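Local coordinates for histidine triad protein (Plasmodium falciparum 3D7, PDB 5CS2) that hydrolyses diadenosine triphosphate, probably to AMP and ADP, and binds the antiplasmodial natural product cyclomarin A, at the interface of chains A and B. Sequence-based numbering; all coordinates share one arbitrary frame. Chains: chain A/B, Histidine triad protein.

The interface of chains A and B. Residues chain A 4, 8, 79-80, 83; chain B 67-68, 70, 75.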
loop_
_atom_site.group_PDB
_atom_site.type_symbol
_atom_site.label_atom_id
_atom_site.label_comp_id
_atom_site.label_asym_id
_atom_site.label_seq_id
_atom_site.Cartn_x
_atom_site.Cartn_y
_atom_site.Cartn_z
ATOM N N LYS A 4 4.362 17.714 -8.390
ATOM C CA LYS A 4 4.534 16.349 -7.835
ATOM C C LYS A 4 3.599 15.344 -8.545
ATOM O O LYS A 4 4.040 14.291 -9.008
ATOM C CB LYS A 4 4.240 16.280 -6.315
ATOM C CG LYS A 4 4.419 14.864 -5.737
ATOM C CD LYS A 4 3.712 14.630 -4.372
ATOM C CE LYS A 4 3.492 13.143 -4.101
ATOM N NZ LYS A 4 2.795 12.858 -2.792
ATOM N N ILE A 8 4.048 12.319 -11.271
ATOM C CA ILE A 8 3.596 10.938 -11.079
ATOM C C ILE A 8 2.862 10.482 -12.363
ATOM O O ILE A 8 3.138 9.400 -12.874
ATOM C CB ILE A 8 2.691 10.844 -9.830
ATOM C CG1 ILE A 8 3.548 10.859 -8.539
ATOM C CG2 ILE A 8 1.721 9.606 -9.877
ATOM C CD1 ILE A 8 2.721 10.781 -7.205
ATOM N N ASN A 79 1.301 1.824 -6.932
ATOM C CA ASN A 79 1.499 2.576 -5.699
ATOM C C ASN A 79 1.584 4.067 -5.928
ATOM O O ASN A 79 1.047 4.818 -5.106
ATOM C CB ASN A 79 2.653 2.028 -4.911
ATOM C CG ASN A 79 2.179 0.796 -4.162
ATOM O OD1 ASN A 79 1.246 0.834 -3.348
ATOM N ND2 ASN A 79 2.700 -0.352 -4.549
ATOM N N LEU A 80 2.184 4.492 -7.031
ATOM C CA LEU A 80 2.154 5.918 -7.400
ATOM C C LEU A 80 0.712 6.324 -7.733
ATOM O O LEU A 80 0.266 7.391 -7.315
ATOM C CB LEU A 80 3.097 6.225 -8.558
ATOM C CG LEU A 80 4.603 6.074 -8.278
ATOM C CD1 LEU A 80 5.392 6.383 -9.534
ATOM C CD2 LEU A 80 5.076 6.971 -7.114
ATOM N N ASN A 83 -1.182 6.831 -4.381
ATOM C CA ASN A 83 -0.846 8.127 -3.759
ATOM C C ASN A 83 -1.570 9.270 -4.511
ATOM O O ASN A 83 -2.217 10.102 -3.867
ATOM C CB ASN A 83 0.667 8.325 -3.760
ATOM C CG ASN A 83 1.080 9.444 -2.854
ATOM O OD1 ASN A 83 1.191 10.594 -3.277
ATOM N ND2 ASN A 83 1.377 9.121 -1.619
ATOM N N TYR B 67 0.227 10.171 4.014
ATOM C CA TYR B 67 0.768 9.486 2.850
ATOM C C TYR B 67 1.057 10.460 1.707
ATOM O O TYR B 67 2.050 10.324 1.003
ATOM C CB TYR B 67 -0.238 8.397 2.409
ATOM C CG TYR B 67 0.291 7.423 1.380
ATOM C CD1 TYR B 67 1.586 6.916 1.469
ATOM C CD2 TYR B 67 -0.526 6.953 0.355
ATOM C CE1 TYR B 67 2.069 5.995 0.535
ATOM C CE2 TYR B 67 -0.054 6.039 -0.588
ATOM C CZ TYR B 67 1.228 5.527 -0.464
ATOM O OH TYR B 67 1.691 4.627 -1.395
ATOM N N ASN B 68 0.204 11.480 1.553
ATOM C CA ASN B 68 0.397 12.475 0.502
ATOM C C ASN B 68 1.503 13.502 0.790
ATOM O O ASN B 68 1.825 14.298 -0.097
ATOM C CB ASN B 68 -0.901 13.135 0.160
ATOM C CG ASN B 68 -1.679 12.249 -0.786
ATOM O OD1 ASN B 68 -1.417 12.194 -1.987
ATOM N ND2 ASN B 68 -2.579 11.514 -0.238
ATOM N N LEU B 70 4.495 12.316 1.346
ATOM C CA LEU B 70 5.686 11.643 0.833
ATOM C C LEU B 70 6.091 12.108 -0.540
ATOM O O LEU B 70 5.220 12.351 -1.380
ATOM C CB LEU B 70 5.537 10.100 0.826
ATOM C CG LEU B 70 5.136 9.342 2.107
ATOM C CD1 LEU B 70 5.613 7.902 2.009
ATOM C CD2 LEU B 70 5.710 9.939 3.358
ATOM N N ILE B 75 7.704 7.208 -1.758
ATOM C CA ILE B 75 6.556 6.342 -2.105
ATOM C C ILE B 75 7.098 5.061 -2.710
ATOM O O ILE B 75 6.700 3.970 -2.309
ATOM C CB ILE B 75 5.535 7.034 -3.069
ATOM C CG1 ILE B 75 4.909 8.257 -2.391
ATOM C CG2 ILE B 75 4.424 6.016 -3.520
ATOM C CD1 ILE B 75 4.392 9.311 -3.399
HETATM O O HOH W 1 -0.073 2.509 -1.801
#
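A:Asn83, on helix 72-93, has its carboxamide sandwiched between B:Ile75 CD1 over one face and B:Asn68 OD1 over the other, its ND2 end pointing at the B:Tyr67 ring face, at the two-fold interface of this FHIT-type histidine triad protein, a typically homodimeric family. Its CG lies anti to the backbone N (chi1 -166°), which carries the amide across to chain B. ND2 sits 3.4 Å above the plane of the B:Tyr67 ring, over its centre, the amide turned 70° against the ring. The same ND2 donates to the backbone O of B:Tyr67 at 3.0 Å; that oxygen lies in the amide plane, but the donor stands well above the carbonyl plane. At the other end, A:Lys4 NZ gives a hydrogen bond to A:Asn83 OD1 at 2.8 Å; together with the ND2 bond this sets which way round the amide faces. The lysine is extended beyond CG, and its NZ also donates a hydrogen bond to B:Leu70 O at 2.9 Å, approaching almost in line with the carbonyl (166°). The B:Ile75 CD1 methyl lies 3.4 Å from A:Asn83 CG, while its CG2 branch packs on A:Leu80 CD2 at 3.8 Å. The amide orientation of B:Asn68 is doubtful as built: its OD1 lies 2.9 Å from the backbone O of A:Asn83, two acceptors facing each other, and a flip would probably put a donor there. One turn earlier in the helix, a water bridges B:Tyr67 OH and A:Asn79 OD1.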